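Local coordinates for flocculation protein FLO11 (Saccharomyces cerevisiae, PDB 4UYT), which mediates homotypic adhesion between yeast cells through its N-terminal fibronectin type III-like domain, supporting flocculation, invasive growth and biofilm formation, at residues L67-V72 with F97-E102; Q27-Y32 with T142-S147. One frame throughout, in Å; residues are numbered along the deposited sequence. Where two conformers were deposited one is given.

Contact 1: residues L67-V72 with F97-E102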
ATOM      1  N   LEU A  67      -0.898   7.636 -10.081  1.00 10.88           N
ATOM      2  CA  LEU A  67      -0.911   6.710  -8.954  1.00  9.47           C
ATOM      3  C   LEU A  67       0.470   6.775  -8.325  1.00  9.01           C
ATOM      4  O   LEU A  67       1.478   6.601  -9.008  1.00 10.13           O
ATOM      5  CB  LEU A  67      -1.223   5.301  -9.454  1.00  9.78           C
ATOM      6  CG  LEU A  67      -1.302   4.228  -8.373  1.00  9.67           C
ATOM      7  CD1 LEU A  67      -2.447   4.491  -7.427  1.00 10.22           C
ATOM      8  CD2 LEU A  67      -1.445   2.859  -9.010  1.00 10.84           C
ATOM      9  N   LYS A  68       0.513   7.027  -7.022  1.00  8.95           N
ATOM     10  CA  LYS A  68       1.794   7.073  -6.348  1.00  9.42           C
ATOM     11  C   LYS A  68       1.613   6.696  -4.914  1.00  8.76           C
ATOM     12  O   LYS A  68       0.563   6.926  -4.302  1.00 10.32           O
ATOM     13  CB  LYS A  68       2.450   8.429  -6.464  1.00 11.53           C
ATOM     14  CG  LYS A  68       1.678   9.599  -5.946  1.00 13.93           C
ATOM     15  CD  LYS A  68       2.546  10.858  -6.040  1.00 17.86           C
ATOM     16  CE  LYS A  68       1.769  12.107  -5.743  1.00 22.53           C
ATOM     17  NZ  LYS A  68       2.694  13.265  -5.890  1.00 27.35           N
ATOM     18  N   ILE A  69       2.669   6.123  -4.377  1.00  8.62           N
ATOM     19  CA  ILE A  69       2.759   5.826  -2.965  1.00  8.67           C
ATOM     20  C   ILE A  69       3.417   7.057  -2.322  1.00  8.32           C
ATOM     21  O   ILE A  69       4.440   7.558  -2.808  1.00  9.47           O
ATOM     22  CB  ILE A  69       3.584   4.561  -2.703  1.00  8.66           C
ATOM     23  CG1 ILE A  69       3.185   3.432  -3.629  1.00 10.38           C
ATOM     24  CG2 ILE A  69       3.463   4.175  -1.255  1.00  9.11           C
ATOM     25  CD1 ILE A  69       3.926   2.145  -3.427  1.00 11.38           C
ATOM     26  N   ILE A  70       2.810   7.562  -1.258  1.00  8.41           N
ATOM     27  CA  ILE A  70       3.306   8.736  -0.570  1.00  9.28           C
ATOM     28  C   ILE A  70       3.419   8.460   0.912  1.00  8.87           C
ATOM     29  O   ILE A  70       2.886   7.478   1.440  1.00  8.96           O
ATOM     30  CB  ILE A  70       2.375   9.951  -0.804  1.00 11.60           C
ATOM     31  CG1 ILE A  70       0.936   9.694  -0.321  1.00 13.44           C
ATOM     32  CG2 ILE A  70       2.403  10.357  -2.272  1.00 13.05           C
ATOM     33  CD1 ILE A  70       0.036  10.903  -0.392  1.00 15.53           C
ATOM     34  N   GLY A  71       4.124   9.341   1.603  1.00  9.52           N
ATOM     35  CA  GLY A  71       4.274   9.199   3.031  1.00 10.64           C
ATOM     36  C   GLY A  71       5.118   8.000   3.422  1.00  8.84           C
ATOM     37  O   GLY A  71       4.944   7.473   4.495  1.00 10.01           O
ATOM     38  N   VAL A  72       6.060   7.593   2.560  1.00  8.46           N
ATOM     39  CA  VAL A  72       6.852   6.419   2.838  1.00  8.00           C
ATOM     40  C   VAL A  72       8.031   6.812   3.728  1.00  7.91           C
ATOM     41  O   VAL A  72       8.746   7.788   3.466  1.00  9.10           O
ATOM     42  CB  VAL A  72       7.410   5.779   1.551  1.00  8.16           C
ATOM     43  CG1 VAL A  72       8.309   4.602   1.873  1.00  8.26           C
ATOM     44  CG2 VAL A  72       6.259   5.322   0.669  1.00  8.98           C
ATOM     45  N   PHE A  97      -2.528  -4.475  -9.013  1.00  8.61           N
ATOM     46  CA  PHE A  97      -1.137  -4.113  -9.245  1.00  8.40           C
ATOM     47  C   PHE A  97      -0.277  -4.511  -8.093  1.00  7.50           C
ATOM     48  O   PHE A  97      -0.740  -4.742  -6.987  1.00  8.13           O
ATOM     49  CB  PHE A  97      -0.974  -2.614  -9.555  1.00  8.49           C
ATOM     50  CG  PHE A  97      -1.312  -1.664  -8.422  1.00  8.29           C
ATOM     51  CD1 PHE A  97      -0.357  -1.280  -7.494  1.00  8.68           C
ATOM     52  CD2 PHE A  97      -2.609  -1.120  -8.292  1.00  9.00           C
ATOM     53  CE1 PHE A  97      -0.669  -0.380  -6.488  1.00  9.08           C
ATOM     54  CE2 PHE A  97      -2.925  -0.222  -7.274  1.00  9.53           C
ATOM     55  CZ  PHE A  97      -1.935   0.140  -6.379  1.00  9.42           C
ATOM     56  N   THR A  98       1.009  -4.579  -8.391  1.00  8.06           N
ATOM     57  CA  THR A  98       2.025  -4.778  -7.404  1.00  8.49           C
ATOM     58  C   THR A  98       3.018  -3.623  -7.440  1.00  8.72           C
ATOM     59  O   THR A  98       3.151  -2.916  -8.426  1.00 10.75           O
ATOM     60  CB  THR A  98       2.783  -6.112  -7.596  1.00  9.76           C
ATOM     61  OG1 THR A  98       3.477  -6.093  -8.851  1.00 13.77           O
ATOM     62  CG2 THR A  98       1.854  -7.274  -7.529  1.00 10.47           C
ATOM     63  N   ALA A  99       3.734  -3.465  -6.342  1.00  8.01           N
ATOM     64  CA  ALA A  99       4.816  -2.487  -6.268  1.00  8.95           C
ATOM     65  C   ALA A  99       5.838  -3.005  -5.291  1.00  7.68           C
ATOM     66  O   ALA A  99       5.470  -3.618  -4.295  1.00  8.45           O
ATOM     67  CB  ALA A  99       4.294  -1.128  -5.828  1.00  9.95           C
ATOM     68  N   THR A 100       7.099  -2.707  -5.565  1.00  8.48           N
ATOM     69  CA  THR A 100       8.212  -3.077  -4.687  1.00  8.11           C
ATOM     70  C   THR A 100       9.004  -1.828  -4.355  1.00  7.92           C
ATOM     71  O   THR A 100       9.340  -1.044  -5.240  1.00 10.05           O
ATOM     72  CB  THR A 100       9.091  -4.152  -5.359  1.00 10.69           C
ATOM     73  OG1 THR A 100       8.324  -5.344  -5.611  1.00 12.33           O
ATOM     74  CG2 THR A 100      10.253  -4.524  -4.491  1.00 12.68           C
ATOM     75  N   PHE A 101       9.291  -1.629  -3.084  1.00  6.98           N
ATOM     76  CA  PHE A 101       9.969  -0.422  -2.638  1.00  6.61           C
ATOM     77  C   PHE A 101      10.549  -0.702  -1.275  1.00  6.42           C
ATOM     78  O   PHE A 101      10.281  -1.723  -0.672  1.00  7.11           O
ATOM     79  CB  PHE A 101       9.057   0.806  -2.631  1.00  6.96           C
ATOM     80  CG  PHE A 101       7.832   0.658  -1.760  1.00  7.14           C
ATOM     81  CD1 PHE A 101       6.690  -0.005  -2.218  1.00  8.31           C
ATOM     82  CD2 PHE A 101       7.802   1.203  -0.492  1.00  7.73           C
ATOM     83  CE1 PHE A 101       5.580  -0.142  -1.428  1.00  8.91           C
ATOM     84  CE2 PHE A 101       6.668   1.082   0.296  1.00  8.42           C
ATOM     85  CZ  PHE A 101       5.567   0.403  -0.176  1.00  8.58           C
ATOM     86  N   GLU A 102      11.400   0.224  -0.811  1.00  6.65           N
ATOM     87  CA  GLU A 102      12.081   0.061   0.460  1.00  6.54           C
ATOM     88  C   GLU A 102      11.440   0.928   1.560  1.00  5.86           C
ATOM     89  O   GLU A 102      11.013   2.059   1.344  1.00  6.95           O
ATOM     90  CB  GLU A 102      13.569   0.368   0.324  1.00  7.34           C
ATOM     91  CG  GLU A 102      14.293  -0.695  -0.474  1.00  8.99           C
ATOM     92  CD  GLU A 102      15.761  -0.364  -0.692  1.00 11.63           C
ATOM     93  OE1 GLU A 102      16.125   0.799  -0.904  1.00 16.23           O
ATOM     94  OE2 GLU A 102      16.565  -1.277  -0.691  1.00 19.78           O
TER
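Ile69 of strand 64-70 and Phe101 of strand 96-104 reach toward each other and meet tip to tip, with Ile69 CD1 also against the short side chain of Ala99. The methyl lies 3.5 Å from Phe101 CE1, approaching the ring obliquely, and 4.1 Å from Ala99 CB. CG1 of Ile69 lies anti to the carbonyl carbon (chi1 -46°) and CD1 continues in an extended line. Val72, just past the end of its strand, puts CG1 beside the same ring, 4.2 Å from Phe101 CD2 and equally near CE2, and also 3.7 Å from the carbonyl O of Glu102. Both groups come from the same side of the ring plane, Ile69 CD1 near CE1 and CD1, Val72 CG1 near CD2 and CE2. Further along, Leu67 meets Phe97 tip to tip: CD2 sits over one face of the ring, 4.0 Å from its centroid, displaced toward CE2 and CZ in a CH-pi contact. No hydrogen bond joins the segments. The strand axes, 10.1 Å apart and running at 37° to each other, belong to different sheets facing across a beta-sandwich core. Ile91 touches both Leu67 and Phe97, Phe119 meets Phe101 edge-to-face, and Leu81 and Val79 of strand 79-83 extend the packing.

Contact 2: residues Q27-Y32 with T142-S147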
ATOM      1  N   GLN A  27     -16.652   7.281   2.322  1.00 18.22           N
ATOM      2  CA  GLN A  27     -16.142   8.278   1.384  1.00 18.03           C
ATOM      3  C   GLN A  27     -16.623   8.033  -0.039  1.00 16.55           C
ATOM      4  O   GLN A  27     -16.178   8.724  -0.952  1.00 18.71           O
ATOM      5  CB  GLN A  27     -14.611   8.244   1.375  1.00 18.30           C
ATOM      6  CG  GLN A  27     -13.980   8.567   2.712  1.00 20.21           C
ATOM      7  CD  GLN A  27     -12.477   8.450   2.645  1.00 21.47           C
ATOM      8  OE1 GLN A  27     -11.902   7.429   3.038  1.00 23.33           O
ATOM      9  NE2 GLN A  27     -11.824   9.481   2.119  1.00 20.33           N
ATOM     10  N   ASN A  28     -17.486   7.039  -0.224  1.00 16.73           N
ATOM     11  CA  ASN A  28     -17.917   6.626  -1.549  1.00 15.20           C
ATOM     12  C   ASN A  28     -16.756   6.202  -2.450  1.00 14.73           C
ATOM     13  O   ASN A  28     -16.792   6.381  -3.659  1.00 15.73           O
ATOM     14  CB  ASN A  28     -18.737   7.744  -2.203  1.00 16.54           C
ATOM     15  CG  ASN A  28     -19.454   7.284  -3.444  1.00 17.51           C
ATOM     16  OD1 ASN A  28     -19.976   6.172  -3.511  1.00 19.44           O
ATOM     17  ND2 ASN A  28     -19.492   8.151  -4.440  1.00 18.07           N
ATOM     18  N   ILE A  29     -15.718   5.634  -1.848  1.00 14.23           N
ATOM     19  CA  ILE A  29     -14.595   5.074  -2.599  1.00 12.93           C
ATOM     20  C   ILE A  29     -14.849   3.585  -2.787  1.00 12.77           C
ATOM     21  O   ILE A  29     -15.227   2.889  -1.843  1.00 14.31           O
ATOM     22  CB  ILE A  29     -13.237   5.269  -1.867  1.00 13.03           C
ATOM     23  CG1 ILE A  29     -12.931   6.759  -1.671  1.00 12.90           C
ATOM     24  CG2 ILE A  29     -12.088   4.641  -2.649  1.00 13.40           C
ATOM     25  CD1 ILE A  29     -11.878   7.031  -0.621  1.00 13.94           C
ATOM     26  N   MET A  30     -14.620   3.074  -3.989  1.00 12.47           N
ATOM     27  CA  MET A  30     -14.710   1.630  -4.212  1.00 12.77           C
ATOM     28  C   MET A  30     -13.759   0.911  -3.276  1.00 12.17           C
ATOM     29  O   MET A  30     -12.657   1.379  -3.006  1.00 12.55           O
ATOM     30  CB  MET A  30     -14.357   1.285  -5.656  1.00 12.35           C
ATOM     31  CG  MET A  30     -14.484  -0.197  -5.985  1.00 13.38           C
ATOM     32  SD  MET A  30     -13.987  -0.599  -7.664  1.00 12.65           S
ATOM     33  CE  MET A  30     -12.214  -0.401  -7.536  1.00 12.01           C
ATOM     34  N   GLN A  31     -14.159  -0.245  -2.787  1.00 12.23           N
ATOM     35  CA  GLN A  31     -13.296  -1.016  -1.921  1.00 12.24           C
ATOM     36  C   GLN A  31     -12.059  -1.541  -2.642  1.00 11.26           C
ATOM     37  O   GLN A  31     -12.124  -2.080  -3.740  1.00 12.07           O
ATOM     38  CB  GLN A  31     -14.046  -2.164  -1.305  1.00 13.94           C
ATOM     39  CG  GLN A  31     -15.112  -1.702  -0.316  1.00 16.68           C
ATOM     40  CD  GLN A  31     -16.049  -2.806   0.084  1.00 17.28           C
ATOM     41  OE1 GLN A  31     -15.822  -4.001  -0.194  1.00 19.25           O
ATOM     42  NE2 GLN A  31     -17.098  -2.426   0.775  1.00 17.77           N
ATOM     43  N   TYR A  32     -10.919  -1.395  -1.976  1.00 10.69           N
ATOM     44  CA  TYR A  32      -9.640  -2.014  -2.376  1.00  9.50           C
ATOM     45  C   TYR A  32      -9.123  -2.809  -1.181  1.00  9.32           C
ATOM     46  O   TYR A  32      -9.440  -2.495  -0.039  1.00 10.77           O
ATOM     47  CB  TYR A  32      -8.583  -0.959  -2.738  1.00  9.11           C
ATOM     48  CG  TYR A  32      -8.861  -0.167  -3.980  1.00  9.16           C
ATOM     49  CD1 TYR A  32      -9.822   0.841  -3.991  1.00 10.03           C
ATOM     50  CD2 TYR A  32      -8.091  -0.361  -5.140  1.00  9.42           C
ATOM     51  CE1 TYR A  32     -10.049   1.598  -5.125  1.00 10.05           C
ATOM     52  CE2 TYR A  32      -8.321   0.393  -6.277  1.00  9.27           C
ATOM     53  CZ  TYR A  32      -9.309   1.364  -6.262  1.00  9.79           C
ATOM     54  OH  TYR A  32      -9.524   2.125  -7.386  1.00 10.22           O
ATOM     55  N   THR A 142     -13.289   9.833  -7.379  1.00 13.92           N
ATOM     56  CA  THR A 142     -12.265   9.695  -8.403  1.00 13.96           C
ATOM     57  C   THR A 142     -10.836  10.047  -7.998  1.00 13.82           C
ATOM     58  O   THR A 142      -9.908   9.535  -8.597  1.00 14.39           O
ATOM     59  CB  THR A 142     -12.630  10.510  -9.651  1.00 14.77           C
ATOM     60  OG1 THR A 142     -12.884  11.868  -9.265  1.00 17.29           O
ATOM     61  CG2 THR A 142     -13.869   9.942 -10.324  1.00 17.14           C
ATOM     62  N   SER A 143     -10.671  10.925  -7.012  1.00 13.94           N
ATOM     63  CA  SER A 143      -9.362  11.240  -6.455  1.00 14.12           C
ATOM     64  C   SER A 143      -9.428  10.994  -4.962  1.00 14.32           C
ATOM     65  O   SER A 143     -10.301  11.522  -4.269  1.00 15.30           O
ATOM     66  CB  SER A 143      -8.962  12.691  -6.735  1.00 18.00           C
ATOM     67  OG  SER A 143      -8.524  12.861  -8.079  1.00 18.67           O
ATOM     68  N   PHE A 144      -8.514  10.192  -4.458  1.00 12.89           N
ATOM     69  CA  PHE A 144      -8.536   9.803  -3.067  1.00 12.90           C
ATOM     70  C   PHE A 144      -7.207   9.194  -2.688  1.00 11.92           C
ATOM     71  O   PHE A 144      -6.408   8.792  -3.540  1.00 12.27           O
ATOM     72  CB  PHE A 144      -9.676   8.795  -2.820  1.00 12.81           C
ATOM     73  CG  PHE A 144      -9.613   7.561  -3.698  1.00 11.91           C
ATOM     74  CD1 PHE A 144      -8.872   6.432  -3.332  1.00 10.81           C
ATOM     75  CD2 PHE A 144     -10.298   7.516  -4.895  1.00 12.91           C
ATOM     76  CE1 PHE A 144      -8.807   5.310  -4.160  1.00 10.30           C
ATOM     77  CE2 PHE A 144     -10.253   6.402  -5.707  1.00 12.07           C
ATOM     78  CZ  PHE A 144      -9.492   5.300  -5.353  1.00 10.77           C
ATOM     79  N   ASP A 145      -6.993   9.161  -1.386  1.00 11.82           N
ATOM     80  CA  ASP A 145      -5.826   8.524  -0.799  1.00 11.78           C
ATOM     81  C   ASP A 145      -6.312   7.365   0.044  1.00 11.49           C
ATOM     82  O   ASP A 145      -7.280   7.532   0.792  1.00 15.84           O
ATOM     83  CB  ASP A 145      -5.082   9.492   0.118  1.00 14.19           C
ATOM     84  CG  ASP A 145      -4.427  10.644  -0.616  1.00 16.58           C
ATOM     85  OD1 ASP A 145      -4.311  10.632  -1.855  1.00 20.11           O
ATOM     86  OD2 ASP A 145      -3.979  11.565   0.087  1.00 24.32           O
ATOM     87  N   LEU A 146      -5.664   6.215  -0.048  1.00  9.64           N
ATOM     88  CA  LEU A 146      -5.927   5.044   0.780  1.00  9.48           C
ATOM     89  C   LEU A 146      -4.728   4.837   1.677  1.00  9.08           C
ATOM     90  O   LEU A 146      -3.588   4.759   1.214  1.00 10.84           O
ATOM     91  CB  LEU A 146      -6.151   3.811  -0.063  1.00  9.73           C
ATOM     92  CG  LEU A 146      -7.351   3.897  -1.000  1.00 11.10           C
ATOM     93  CD1 LEU A 146      -7.511   2.581  -1.748  1.00 12.26           C
ATOM     94  CD2 LEU A 146      -8.639   4.288  -0.287  1.00 11.85           C
ATOM     95  N   SER A 147      -4.997   4.725   2.965  0.71  8.77           N
ATOM     96  CA  SER A 147      -3.946   4.650   3.949  0.71  8.39           C
ATOM     97  C   SER A 147      -3.839   3.276   4.599  0.71  7.78           C
ATOM     98  O   SER A 147      -4.836   2.576   4.750  0.71  8.54           O
ATOM     99  CB  SER A 147      -4.195   5.686   5.024  0.71  9.94           C
ATOM    100  OG  SER A 147      -5.393   5.375   5.694  0.71 12.59           O
TER
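Within the fibronectin type III-like domain, the linker after helix 21-25 and the first residue of strand 32-43 pack on the edge strand 143-147 through Ile29 and Tyr32, which meet Phe144 and Leu146. The helix ends in a Schellman motif with positive phi at Asn28, and Ile29 follows immediately. Its CG2 methyl sits over the centre of the Phe144 ring, 3.6 Å from the centroid and 9° off the normal, a well-centred CH-pi contact. The CG1-CD1 branch of Ile29 reaches the base of the same side chain, CD1 lying 3.6 Å from Phe144 CB. With CG between the backbone N and the carbonyl carbon (chi1 56°), the Phe144 ring starts next to this branch. At the far end of that ring, CZ is 3.8 Å from Tyr32 CE1. These two rings make an oblique aromatic pair with planes at 50°, and Tyr32 OH comes to the edge of the Phe144 ring. Leu146 crosses Tyr32 at about a right angle, its CD1 lying 3.7 Å from Tyr32 CD1, while its CD2 touches Ile29 CG2 at 4.2 Å. Phe123 stacks on Phe144 and also meets Tyr32. The buried cluster is held by dispersion and CH-pi contacts, without a hydrogen bond between the segments. The buried Tyr32 OH is hydrogen-bonded to Tyr125 OH, which secures the tip of Tyr32 in these apolar surroundings.

Overall arrangement
The two contacts lie about 16 Å apart, centre to centre, and share the five-stranded antiparallel sheet: strand 64-70 serves contact 1 and the outermost strand 143-147 serves contact 2, with strand 120-125 between them. They touch at one point, where Ile70 CD1 packs 4.1 Å from Asp145 OD2. Along the chain the order is 27-32, then 67-72 and 97-102, then 142-147, so both segments of contact 1 fall between those of contact 2. Contact 1 lies in the middle of the sandwich and joins this sheet to the four-stranded one, whereas contact 2 ties the lead-in to strand 32-43 of that second sheet against the edge strand, both within the Flo11 adhesin domain.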